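Local coordinates for protein alpha-1,2-Mannosidase (PDB 1HCU) that probably removes alpha-1,2-linked mannose residues from high-mannose N-glycans, as a calcium-dependent glycosyl hydrolase of family 47, at residues Glu216-Ile222 against Tyr296-Thr301; Thr14-Ala18 against Gln411-Trp415; Glu50-Trp54 against Gln94-Val98; Glu184-Asp190 against Phe490-Ser494; Ser305-Ser310 against Tyr339-Tyr343. All coordinates share one frame; numbering follows the deposited sequence.

How the contacts relate
Contact 2 joins helix 13-33 to helix 408-425, so its loop spans most of the chain. Contacts 1, 3 and 5 are nested within that loop, while contact 4, whose loop also holds contacts 1 and 5, crosses it. Contact 3 closes first, then contact 1, then contact 5. Contacts 1 and 5 share strand 300-306, with centres about 21 Å apart. Contacts 2 and 5 touch where L413 packs on F340. Contacts 3 and 4 come within about 6 Å at their nearest atoms, and both lie on the opposite side of the chain's centre from contact 5. Contacts 3 and 5 adjoin predicted active-site residues; contact 2 lies away from the annotated sites.

Contact 1 (Glu216-Ile222 against Tyr296-Thr301); sequences EAWPGLI and YNGQST
A217 is where the loop 216-222 comes nearest to the backbone of the segment 296-301. Its CA lies 4.5 Å from the CA of G298. Its CB touches the Y296 ring, 3.6 Å from CD1, and also meets the carbonyl oxygen of G298. W218 comes next. Its CG is anti to the carbonyl carbon (chi1 -83°), and the indole runs along the turn of the other segment. CH2 of W218 lies 3.2 Å from the backbone O of Q299. The same W218 CH2 is 3.9 Å from CG2 of T301. The end of the Q299 side chain lies over one indole face near the rim. The indole also stacks with H279. W218 opens a type II beta turn that ends at L221. From just before the turn, the carboxylate of E216 holds the backbone of G220 through a 3.0 Å bond from G220 N to E216 OE1, and its charge is paired with R268. L221 crosses the Y296 ring obliquely, with its CB 3.7 Å from CZ of Y296. L221 also packs on S275 and T276 of helix 263-280. I222 closes the walk with its carbonyl. Y296 OH gives it a hydrogen bond of 2.8 Å to I222 O, in the carbonyl plane at a C=O...donor angle of 145°. Y296 reaches it with its ring set between its own backbone N and carbonyl carbon (chi1 65°). The segment 296-301 is the tip of a beta hairpin. Strands 292-297 and 300-306 are joined there by a type II' turn with G298 at its second position.

Contact 2 (Thr14-Ala18 against Gln411-Trp415); sequences TRAAA and QDLAW
The guanidinium of R15 lies flat over one face of the W415 indole. The two planes are only 9° apart and their centres 3.7 Å apart. The overlap is with the five-membered ring, so the charge sits over the pi system and makes a cation-pi contact. R15 reaches it by bending at chi2 and chi3, which brings the chain across the ring. W415 presents this face because its CG is anti to the backbone N, which carries the indole out toward helix 13-33. D412 takes the R15 group from another direction. Its OD2 forms a salt bridge of 2.6 Å with NH1 of R15, meeting the guanidinium at its edge. The carboxylate is turned 73° against the guanidinium plane. Stack and salt bridge together hold the arginine from its face and from its edge. A18 adds a contact at the rim of the ring, with its CB 3.8 Å from CH2 of W415. The helix axes stay 12.0 Å apart and run at 31° to each other, in roughly the same direction, so long side chains span the gap. This is a surface contact between two helices, consistent with the alpha/alpha barrel of family 47.

Contact 3 (Glu50-Trp54 against Gln94-Val98); sequences ERNGW and QGSSV
A type I' beta turn, R51 to W54, meets the short strand 96-97, with N52 turned toward Q94, G95 and S96. The amide of N52 fits in beside this strand; its CG is 4.1 Å from the backbone O of G95. It is set there with CG anti to its own carbonyl carbon (chi1 -58°). The amide planes of N52 and Q94 are turned 63° apart. CB of N52 also lies over one face of the W54 ring. The far edge of that indole comes to 4.2 Å between its CH2 and OG of S96. Replacing N52 by an alanine would probably open a gap between turn and strand and leave the polar groups of Q94 and G95 without their amide neighbour. The strand leads straight into helix 98-117, with S97 as its N-cap. OG of S97 caps the backbone N of E100, one of two residues predicted to be the proton donor. R51 bends at chi2 and chi3 to reach the same place. Its NH2 lies 3.9 Å from CB of S97. A water joins the two segments here. It accepts from NH2 of R51 at 2.8 Å and from N of S97 at 2.8 Å. R51 O is held in turn by the hydroxyl of Y105.

Contact 4 (Glu184-Asp190 against Phe490-Ser494); sequences EWTRLSD and FSIRS
R187 and F490 pass each other in opposite directions at the buried part of this contact, with guanidinium and ring planes 31° apart. CG of R187 is 4.2 Å from CG of F490. Next to it, E184 places its CB 3.9 Å from CE1 of F490. The R187 guanidinium then lies against the backbone of S491, whose O sits over the centre of one face, 3.3 Å from CZ of R187. None of the N-H groups points at that oxygen well enough for a bond. They are used elsewhere: NH2 pairs with D114, and NH1 bonds to Y257. The chain gets there with CG anti to the backbone N (chi1 -173°) and a bend at chi2. D114 also accepts from the backbone N of S491, so it ties arginine and strand together. A methionine in place of R187 would probably leave D114 without this charge partner and cost the Y257 hydroxyl one of its bonds. The other end, at D190 and R493, is more open and partly exposed. NE of R493 gives a nearly straight bond of 2.8 Å to OD1 of D190 (165°), on the syn side of the carboxylate. NH1 of R493 adds two weak bonds to the same group. D190 OD1 also bonds to Y257, and R493 has a second charge partner in D258. CG2 of T186 backs this pair, 3.3 Å from NH1 of R493. Strand 489-491 belongs to the C-terminal beta hairpin, which in family 47 enzymes plugs the alpha/alpha barrel. T485 in the turn of this hairpin binds calcium in a structure of this protein.

Contact 5 (Ser305-Ser310 against Tyr339-Tyr343); sequences SGHLAS and YFGTY
Two hydroxyl bonds link S305-S310 to the helix at Y339-Y343. OG of S305 and OH of Y339 are 2.7 Å apart, with the serine at the ring edge and in its plane. NE2 of H307 and OH of Y343 are also 2.7 Å apart, and the bond is nearly straight (166°). Either partner could be the donor in each. The H307 and Y343 rings meet rim to rim, with planes 56° apart. S310 lies over one face of Y339. Its CA is in CH-pi contact, 4.0 Å from the ring centroid, and its CB is 3.5 Å from CD1 of Y339. Here strand 300-306 ends and the chain passes through a 3-10 segment toward helix 312-323; this junction packs on helix 326-344 of the alpha/alpha barrel. A bond within the first segment braces these groups: OG of S310 gives a 2.6 Å bond to O of H307. S310 OG turns that way because it lies between its own backbone N and carbonyl carbon (chi1 69°). In the second shell, T394 bonds to S310 OG. The hydroxyl of Y339 also bonds to the backbone N of L293, and its ring meets F292 edge-to-face. ND1 of H307 makes a weak bond to E393, a predicted active-site residue, while the H307 backbone bonds to that of E353, the other predicted proton donor.

Contact 1 (Glu216-Ile222 against Tyr296-Thr301)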
# COMPACT_ATOMS: atom_id res chain seq x y z
N GLU A 216 2.86 -21.92 -13.96
CA GLU A 216 3.40 -21.06 -12.91
C GLU A 216 4.92 -21.12 -12.96
O GLU A 216 5.48 -22.19 -13.13
CB GLU A 216 2.92 -21.54 -11.54
CG GLU A 216 1.41 -21.65 -11.45
CD GLU A 216 0.96 -22.30 -10.17
OE1 GLU A 216 0.97 -21.65 -9.11
OE2 GLU A 216 0.60 -23.50 -10.23
N ALA A 217 5.57 -19.98 -12.81
CA ALA A 217 7.03 -19.96 -12.83
C ALA A 217 7.48 -20.92 -11.75
O ALA A 217 8.40 -21.72 -11.94
CB ALA A 217 7.54 -18.57 -12.54
N TRP A 218 6.81 -20.83 -10.61
CA TRP A 218 7.08 -21.67 -9.45
C TRP A 218 5.75 -21.78 -8.72
O TRP A 218 4.88 -20.93 -8.87
CB TRP A 218 8.13 -21.03 -8.54
CG TRP A 218 9.55 -21.30 -8.98
CD1 TRP A 218 10.21 -22.50 -8.94
CD2 TRP A 218 10.47 -20.36 -9.54
NE1 TRP A 218 11.48 -22.36 -9.44
CE2 TRP A 218 11.67 -21.06 -9.82
CE3 TRP A 218 10.40 -18.99 -9.83
CZ2 TRP A 218 12.79 -20.44 -10.38
CZ3 TRP A 218 11.52 -18.37 -10.39
CH2 TRP A 218 12.69 -19.10 -10.66
N PRO A 219 5.58 -22.84 -7.92
CA PRO A 219 4.32 -23.02 -7.18
C PRO A 219 3.92 -21.74 -6.44
O PRO A 219 4.69 -21.22 -5.63
CB PRO A 219 4.64 -24.17 -6.24
CG PRO A 219 5.66 -24.98 -7.02
CD PRO A 219 6.55 -23.89 -7.58
N GLY A 220 2.74 -21.22 -6.74
CA GLY A 220 2.28 -20.01 -6.08
C GLY A 220 2.67 -18.72 -6.78
O GLY A 220 2.05 -17.68 -6.56
N LEU A 221 3.70 -18.77 -7.63
CA LEU A 221 4.14 -17.59 -8.37
C LEU A 221 3.49 -17.56 -9.75
O LEU A 221 4.03 -18.08 -10.73
CB LEU A 221 5.67 -17.58 -8.48
CG LEU A 221 6.35 -17.48 -7.11
CD1 LEU A 221 7.87 -17.44 -7.27
CD2 LEU A 221 5.85 -16.23 -6.39
N ILE A 222 2.33 -16.92 -9.79
CA ILE A 222 1.50 -16.79 -10.98
C ILE A 222 1.93 -15.71 -11.96
O ILE A 222 2.86 -14.94 -11.70
CB ILE A 222 0.02 -16.52 -10.57
CG1 ILE A 222 -0.10 -15.19 -9.81
CG2 ILE A 222 -0.47 -17.65 -9.68
CD1 ILE A 222 -1.54 -14.75 -9.52
N TYR A 296 10.63 -12.02 -11.89
CA TYR A 296 10.78 -13.29 -12.59
C TYR A 296 9.94 -13.42 -13.85
O TYR A 296 8.96 -12.70 -14.04
CB TYR A 296 10.45 -14.45 -11.65
CG TYR A 296 9.00 -14.48 -11.19
CD1 TYR A 296 8.00 -15.07 -11.97
CD2 TYR A 296 8.63 -13.88 -9.98
CE1 TYR A 296 6.66 -15.06 -11.56
CE2 TYR A 296 7.29 -13.86 -9.57
CZ TYR A 296 6.31 -14.45 -10.37
OH TYR A 296 5.00 -14.41 -9.97
N ASN A 297 10.36 -14.34 -14.69
CA ASN A 297 9.68 -14.65 -15.94
C ASN A 297 10.14 -16.07 -16.23
O ASN A 297 11.27 -16.29 -16.68
CB ASN A 297 10.11 -13.68 -17.04
CG ASN A 297 9.24 -13.80 -18.28
OD1 ASN A 297 9.25 -12.93 -19.15
ND2 ASN A 297 8.49 -14.89 -18.37
N GLY A 298 9.27 -17.03 -15.96
CA GLY A 298 9.63 -18.42 -16.15
C GLY A 298 10.52 -18.75 -14.97
O GLY A 298 10.31 -18.22 -13.87
N GLN A 299 11.52 -19.59 -15.18
CA GLN A 299 12.43 -19.97 -14.10
C GLN A 299 13.59 -18.97 -14.04
O GLN A 299 14.53 -19.16 -13.28
CB GLN A 299 12.97 -21.38 -14.34
CG GLN A 299 11.96 -22.34 -14.95
CD GLN A 299 10.71 -22.46 -14.11
OE1 GLN A 299 10.78 -22.77 -12.92
NE2 GLN A 299 9.55 -22.23 -14.73
N SER A 300 13.52 -17.91 -14.83
CA SER A 300 14.59 -16.91 -14.82
C SER A 300 14.21 -15.70 -13.97
O SER A 300 13.06 -15.25 -13.99
CB SER A 300 14.89 -16.44 -16.25
OG SER A 300 13.94 -15.47 -16.67
N THR A 301 15.18 -15.18 -13.22
CA THR A 301 14.93 -14.02 -12.35
C THR A 301 15.81 -12.84 -12.75
O THR A 301 16.89 -13.01 -13.29
CB THR A 301 15.18 -14.37 -10.87
OG1 THR A 301 16.56 -14.72 -10.68
CG2 THR A 301 14.31 -15.56 -10.44

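Contact 2 (Thr14-Ala18 against Gln411-Trp415)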
# COMPACT_ATOMS: atom_id res chain seq x y z
N THR A 14 7.70 12.19 22.14
CA THR A 14 8.38 13.23 21.36
C THR A 14 8.37 12.92 19.87
O THR A 14 8.07 13.78 19.04
CB THR A 14 9.83 13.42 21.84
OG1 THR A 14 9.81 13.93 23.19
CG2 THR A 14 10.57 14.39 20.94
N ARG A 15 8.69 11.68 19.53
CA ARG A 15 8.73 11.22 18.15
C ARG A 15 7.33 11.25 17.50
O ARG A 15 7.15 11.78 16.41
CB ARG A 15 9.31 9.80 18.11
CG ARG A 15 10.58 9.67 17.31
CD ARG A 15 11.85 9.69 18.14
NE ARG A 15 12.55 8.42 17.99
CZ ARG A 15 13.85 8.23 18.15
NH1 ARG A 15 14.37 7.02 17.98
NH2 ARG A 15 14.64 9.25 18.47
N ALA A 16 6.34 10.69 18.19
CA ALA A 16 4.97 10.65 17.69
C ALA A 16 4.44 12.06 17.44
O ALA A 16 3.74 12.30 16.45
CB ALA A 16 4.06 9.91 18.69
N ALA A 17 4.77 12.99 18.33
CA ALA A 17 4.33 14.37 18.20
C ALA A 17 4.88 14.98 16.92
O ALA A 17 4.17 15.72 16.23
CB ALA A 17 4.78 15.19 19.42
N ALA A 18 6.14 14.67 16.59
CA ALA A 18 6.75 15.21 15.38
C ALA A 18 5.98 14.77 14.13
O ALA A 18 5.71 15.58 13.23
CB ALA A 18 8.20 14.78 15.28
N GLN A 411 12.46 1.37 15.83
CA GLN A 411 11.91 2.70 15.94
C GLN A 411 12.98 3.70 15.52
O GLN A 411 12.68 4.70 14.88
CB GLN A 411 11.47 2.98 17.36
CG GLN A 411 10.35 2.10 17.81
CD GLN A 411 9.96 2.39 19.23
OE1 GLN A 411 10.77 2.26 20.14
NE2 GLN A 411 8.71 2.80 19.43
N ASP A 412 14.23 3.42 15.88
CA ASP A 412 15.33 4.33 15.53
C ASP A 412 15.51 4.39 14.02
O ASP A 412 15.72 5.46 13.45
CB ASP A 412 16.64 3.89 16.20
CG ASP A 412 16.60 4.03 17.72
OD1 ASP A 412 17.39 3.34 18.40
OD2 ASP A 412 15.78 4.82 18.24
N LEU A 413 15.41 3.24 13.36
CA LEU A 413 15.55 3.21 11.91
C LEU A 413 14.43 4.00 11.26
O LEU A 413 14.67 4.81 10.37
CB LEU A 413 15.54 1.76 11.40
CG LEU A 413 16.69 0.90 11.94
CD1 LEU A 413 16.55 -0.51 11.39
CD2 LEU A 413 18.03 1.51 11.55
N ALA A 414 13.20 3.78 11.72
CA ALA A 414 12.04 4.49 11.19
C ALA A 414 12.21 5.99 11.39
O ALA A 414 11.90 6.78 10.49
CB ALA A 414 10.77 4.02 11.89
N TRP A 415 12.70 6.36 12.56
CA TRP A 415 12.93 7.76 12.91
C TRP A 415 13.96 8.35 11.95
O TRP A 415 13.81 9.48 11.48
CB TRP A 415 13.43 7.87 14.35
CG TRP A 415 13.69 9.28 14.80
CD1 TRP A 415 14.86 9.78 15.29
CD2 TRP A 415 12.76 10.37 14.78
NE1 TRP A 415 14.71 11.12 15.58
CE2 TRP A 415 13.43 11.50 15.28
CE3 TRP A 415 11.42 10.50 14.39
CZ2 TRP A 415 12.82 12.75 15.40
CZ3 TRP A 415 10.80 11.74 14.51
CH2 TRP A 415 11.50 12.85 15.01

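Contact 3 (Glu50-Trp54 against Gln94-Val98)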
# COMPACT_ATOMS: atom_id res chain seq x y z
N GLU A 50 -6.28 13.83 -9.99
CA GLU A 50 -5.89 12.52 -10.54
C GLU A 50 -6.83 11.43 -10.07
O GLU A 50 -6.95 10.39 -10.71
CB GLU A 50 -4.47 12.13 -10.10
CG GLU A 50 -3.36 13.07 -10.53
CD GLU A 50 -1.97 12.58 -10.09
OE1 GLU A 50 -1.78 12.28 -8.89
OE2 GLU A 50 -1.07 12.50 -10.96
N ARG A 51 -7.48 11.66 -8.95
CA ARG A 51 -8.39 10.69 -8.37
C ARG A 51 -9.84 11.03 -8.72
O ARG A 51 -10.74 10.95 -7.87
CB ARG A 51 -8.20 10.66 -6.85
CG ARG A 51 -7.84 9.29 -6.26
CD ARG A 51 -6.64 8.63 -6.95
NE ARG A 51 -7.04 7.93 -8.16
CZ ARG A 51 -6.21 7.49 -9.09
NH1 ARG A 51 -4.90 7.66 -8.96
NH2 ARG A 51 -6.69 6.89 -10.18
N ASN A 52 -10.07 11.42 -9.97
CA ASN A 52 -11.41 11.74 -10.44
C ASN A 52 -12.11 12.91 -9.74
O ASN A 52 -13.32 13.09 -9.88
CB ASN A 52 -12.28 10.48 -10.37
CG ASN A 52 -11.71 9.33 -11.18
OD1 ASN A 52 -11.60 9.43 -12.40
ND2 ASN A 52 -11.33 8.26 -10.51
N GLY A 53 -11.36 13.70 -8.98
CA GLY A 53 -11.93 14.85 -8.31
C GLY A 53 -12.91 14.61 -7.17
O GLY A 53 -13.74 15.48 -6.88
N TRP A 54 -12.81 13.46 -6.52
CA TRP A 54 -13.70 13.17 -5.41
C TRP A 54 -13.11 13.62 -4.06
O TRP A 54 -13.76 13.48 -3.03
CB TRP A 54 -14.04 11.66 -5.36
CG TRP A 54 -15.01 11.23 -6.43
CD1 TRP A 54 -16.18 11.86 -6.79
CD2 TRP A 54 -14.92 10.06 -7.26
NE1 TRP A 54 -16.81 11.16 -7.80
CE2 TRP A 54 -16.06 10.05 -8.10
CE3 TRP A 54 -13.98 9.02 -7.38
CZ2 TRP A 54 -16.29 9.04 -9.04
CZ3 TRP A 54 -14.22 8.01 -8.32
CH2 TRP A 54 -15.37 8.04 -9.14
N GLN A 94 -14.69 10.52 -18.38
CA GLN A 94 -13.43 10.37 -17.69
C GLN A 94 -13.27 8.96 -17.11
O GLN A 94 -14.12 8.49 -16.35
CB GLN A 94 -13.31 11.39 -16.56
CG GLN A 94 -11.99 11.27 -15.84
CD GLN A 94 -11.82 12.30 -14.75
OE1 GLN A 94 -12.50 12.27 -13.74
NE2 GLN A 94 -10.89 13.22 -14.96
N GLY A 95 -12.17 8.30 -17.45
CA GLY A 95 -11.93 6.96 -16.96
C GLY A 95 -11.66 6.90 -15.46
O GLY A 95 -11.07 7.83 -14.90
N SER A 96 -12.10 5.82 -14.82
CA SER A 96 -11.89 5.65 -13.39
C SER A 96 -11.22 4.32 -13.09
O SER A 96 -11.70 3.27 -13.50
CB SER A 96 -13.24 5.71 -12.65
OG SER A 96 -13.10 5.29 -11.30
N SER A 97 -10.10 4.37 -12.38
CA SER A 97 -9.38 3.14 -12.03
C SER A 97 -10.12 2.40 -10.93
O SER A 97 -10.28 2.90 -9.81
CB SER A 97 -7.96 3.46 -11.52
OG SER A 97 -7.31 2.29 -11.05
N VAL A 98 -10.59 1.20 -11.26
CA VAL A 98 -11.30 0.39 -10.28
C VAL A 98 -10.38 0.17 -9.07
O VAL A 98 -10.80 0.35 -7.92
CB VAL A 98 -11.66 -0.98 -10.88
CG1 VAL A 98 -12.35 -1.85 -9.83
CG2 VAL A 98 -12.55 -0.79 -12.11
O HOH W 1 -9.13 6.90 -11.60

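Contact 4 (Glu184-Asp190 against Phe490-Ser494)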
# COMPACT_ATOMS: atom_id res chain seq x y z
N GLU A 184 -11.83 -5.07 0.66
CA GLU A 184 -12.84 -4.04 0.89
C GLU A 184 -14.25 -4.36 0.43
O GLU A 184 -15.22 -3.90 1.02
CB GLU A 184 -12.39 -2.67 0.34
CG GLU A 184 -11.46 -2.63 -0.86
CD GLU A 184 -10.07 -3.18 -0.58
OE1 GLU A 184 -9.83 -4.36 -0.93
OE2 GLU A 184 -9.23 -2.45 -0.02
N TRP A 185 -14.37 -5.19 -0.61
CA TRP A 185 -15.68 -5.57 -1.11
C TRP A 185 -16.34 -6.60 -0.18
O TRP A 185 -17.56 -6.61 -0.02
CB TRP A 185 -15.56 -6.10 -2.55
CG TRP A 185 -15.42 -4.97 -3.54
CD1 TRP A 185 -14.40 -4.05 -3.61
CD2 TRP A 185 -16.38 -4.59 -4.54
NE1 TRP A 185 -14.68 -3.12 -4.59
CE2 TRP A 185 -15.88 -3.42 -5.17
CE3 TRP A 185 -17.61 -5.11 -4.95
CZ2 TRP A 185 -16.58 -2.77 -6.20
CZ3 TRP A 185 -18.30 -4.47 -5.98
CH2 TRP A 185 -17.78 -3.31 -6.59
N THR A 186 -15.54 -7.47 0.43
CA THR A 186 -16.08 -8.45 1.36
C THR A 186 -16.49 -7.70 2.62
O THR A 186 -17.52 -7.99 3.22
CB THR A 186 -15.05 -9.55 1.72
OG1 THR A 186 -14.81 -10.38 0.58
CG2 THR A 186 -15.56 -10.41 2.86
N ARG A 187 -15.68 -6.72 3.00
CA ARG A 187 -15.96 -5.90 4.18
C ARG A 187 -17.28 -5.16 3.98
O ARG A 187 -18.09 -5.06 4.89
CB ARG A 187 -14.82 -4.89 4.41
CG ARG A 187 -14.92 -4.11 5.71
CD ARG A 187 -15.01 -5.06 6.89
NE ARG A 187 -15.37 -4.41 8.15
CZ ARG A 187 -16.09 -4.98 9.11
NH1 ARG A 187 -16.54 -6.23 8.94
NH2 ARG A 187 -16.36 -4.33 10.24
N LEU A 188 -17.49 -4.65 2.77
CA LEU A 188 -18.72 -3.92 2.46
C LEU A 188 -19.95 -4.84 2.59
O LEU A 188 -20.95 -4.44 3.19
CB LEU A 188 -18.63 -3.33 1.04
CG LEU A 188 -19.77 -2.40 0.60
CD1 LEU A 188 -19.84 -1.20 1.52
CD2 LEU A 188 -19.56 -1.95 -0.83
N SER A 189 -19.88 -6.06 2.05
CA SER A 189 -21.00 -7.00 2.15
C SER A 189 -21.33 -7.28 3.61
O SER A 189 -22.49 -7.35 3.99
CB SER A 189 -20.68 -8.33 1.47
OG SER A 189 -20.59 -8.19 0.06
N ASP A 190 -20.30 -7.47 4.42
CA ASP A 190 -20.51 -7.76 5.82
C ASP A 190 -21.15 -6.58 6.55
O ASP A 190 -21.97 -6.76 7.45
CB ASP A 190 -19.18 -8.13 6.49
CG ASP A 190 -18.74 -9.55 6.16
OD1 ASP A 190 -17.64 -9.94 6.62
OD2 ASP A 190 -19.48 -10.26 5.45
N PHE A 490 -9.43 -2.24 8.68
CA PHE A 490 -10.83 -2.68 8.75
C PHE A 490 -10.97 -3.66 9.92
O PHE A 490 -10.03 -4.38 10.23
CB PHE A 490 -11.22 -3.43 7.48
CG PHE A 490 -11.07 -2.64 6.23
CD1 PHE A 490 -10.82 -3.27 5.01
CD2 PHE A 490 -11.19 -1.25 6.25
CE1 PHE A 490 -10.69 -2.53 3.84
CE2 PHE A 490 -11.06 -0.51 5.09
CZ PHE A 490 -10.81 -1.15 3.88
N SER A 491 -12.13 -3.68 10.57
CA SER A 491 -12.34 -4.64 11.66
C SER A 491 -12.49 -5.99 10.97
O SER A 491 -13.03 -6.05 9.86
CB SER A 491 -13.62 -4.36 12.45
OG SER A 491 -13.52 -3.16 13.18
N ILE A 492 -12.02 -7.06 11.60
CA ILE A 492 -12.15 -8.40 11.01
C ILE A 492 -13.58 -8.91 11.22
O ILE A 492 -14.26 -8.50 12.16
CB ILE A 492 -11.15 -9.39 11.64
CG1 ILE A 492 -11.55 -9.70 13.09
CG2 ILE A 492 -9.74 -8.78 11.60
CD1 ILE A 492 -10.71 -10.79 13.74
N ARG A 493 -14.01 -9.80 10.35
CA ARG A 493 -15.37 -10.35 10.38
C ARG A 493 -16.06 -10.57 11.73
O ARG A 493 -17.24 -10.22 11.88
CB ARG A 493 -15.41 -11.64 9.56
CG ARG A 493 -16.78 -12.28 9.46
CD ARG A 493 -16.80 -13.29 8.33
NE ARG A 493 -17.02 -12.66 7.04
CZ ARG A 493 -16.83 -13.25 5.87
NH1 ARG A 493 -17.07 -12.60 4.73
NH2 ARG A 493 -16.36 -14.50 5.83
N SER A 494 -15.37 -11.14 12.72
CA SER A 494 -16.02 -11.35 14.01
C SER A 494 -17.23 -12.27 13.83
O SER A 494 -17.20 -13.44 14.20
CB SER A 494 -16.50 -10.01 14.60
OG SER A 494 -15.42 -9.12 14.83

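Contact 5 (Ser305-Ser310 against Tyr339-Tyr343)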
# COMPACT_ATOMS: atom_id res chain seq x y z
N SER A 305 14.69 -4.22 -8.47
CA SER A 305 13.63 -4.01 -7.50
C SER A 305 13.43 -2.52 -7.24
O SER A 305 14.00 -1.69 -7.93
CB SER A 305 13.98 -4.75 -6.20
OG SER A 305 12.84 -4.95 -5.39
N GLY A 306 12.61 -2.18 -6.26
CA GLY A 306 12.37 -0.77 -5.99
C GLY A 306 11.59 -0.56 -4.72
O GLY A 306 11.33 -1.49 -3.98
N HIS A 307 11.20 0.69 -4.49
CA HIS A 307 10.48 1.05 -3.28
C HIS A 307 9.14 0.32 -3.09
O HIS A 307 8.71 0.09 -1.96
CB HIS A 307 10.28 2.56 -3.25
CG HIS A 307 10.06 3.12 -1.88
ND1 HIS A 307 8.96 2.81 -1.12
CD2 HIS A 307 10.80 3.98 -1.15
CE1 HIS A 307 9.03 3.46 0.03
NE2 HIS A 307 10.13 4.18 0.04
N LEU A 308 8.46 -0.04 -4.18
CA LEU A 308 7.18 -0.73 -4.06
C LEU A 308 7.35 -2.10 -3.40
O LEU A 308 6.56 -2.48 -2.54
CB LEU A 308 6.50 -0.90 -5.43
CG LEU A 308 5.93 0.34 -6.12
CD1 LEU A 308 5.38 -0.04 -7.50
CD2 LEU A 308 4.83 0.96 -5.27
N ALA A 309 8.39 -2.82 -3.81
CA ALA A 309 8.64 -4.15 -3.25
C ALA A 309 9.10 -4.13 -1.80
O ALA A 309 9.14 -5.17 -1.15
CB ALA A 309 9.67 -4.89 -4.09
N SER A 310 9.43 -2.95 -1.27
CA SER A 310 9.90 -2.90 0.11
C SER A 310 8.80 -3.19 1.13
O SER A 310 9.07 -3.32 2.32
CB SER A 310 10.56 -1.55 0.41
OG SER A 310 9.61 -0.51 0.42
N TYR A 339 16.06 -3.50 2.62
CA TYR A 339 15.48 -2.38 1.90
C TYR A 339 15.75 -1.05 2.61
O TYR A 339 15.79 0.00 1.98
CB TYR A 339 13.98 -2.63 1.69
CG TYR A 339 13.71 -3.51 0.50
CD1 TYR A 339 13.56 -2.96 -0.77
CD2 TYR A 339 13.66 -4.91 0.62
CE1 TYR A 339 13.38 -3.76 -1.89
CE2 TYR A 339 13.48 -5.72 -0.51
CZ TYR A 339 13.34 -5.13 -1.76
OH TYR A 339 13.16 -5.90 -2.88
N PHE A 340 15.96 -1.10 3.93
CA PHE A 340 16.27 0.14 4.63
C PHE A 340 17.69 0.57 4.24
O PHE A 340 18.02 1.75 4.28
CB PHE A 340 16.19 -0.03 6.14
CG PHE A 340 16.60 1.20 6.90
CD1 PHE A 340 15.76 2.30 6.95
CD2 PHE A 340 17.86 1.27 7.49
CE1 PHE A 340 16.17 3.47 7.59
CE2 PHE A 340 18.27 2.43 8.12
CZ PHE A 340 17.43 3.54 8.18
N GLY A 341 18.51 -0.40 3.86
CA GLY A 341 19.88 -0.12 3.45
C GLY A 341 19.93 0.75 2.20
O GLY A 341 20.97 1.36 1.92
N THR A 342 18.84 0.80 1.43
CA THR A 342 18.81 1.63 0.22
C THR A 342 18.44 3.06 0.62
O THR A 342 18.54 3.99 -0.17
CB THR A 342 17.79 1.11 -0.84
OG1 THR A 342 16.46 1.15 -0.31
CG2 THR A 342 18.13 -0.31 -1.27
N TYR A 343 18.01 3.21 1.87
CA TYR A 343 17.65 4.51 2.43
C TYR A 343 18.92 5.11 3.06
O TYR A 343 19.40 6.17 2.66
CB TYR A 343 16.60 4.34 3.53
CG TYR A 343 15.17 4.63 3.14
CD1 TYR A 343 14.53 5.79 3.59
CD2 TYR A 343 14.43 3.73 2.35
CE1 TYR A 343 13.21 6.05 3.27
CE2 TYR A 343 13.10 3.99 2.02
CZ TYR A 343 12.49 5.16 2.49
OH TYR A 343 11.19 5.44 2.16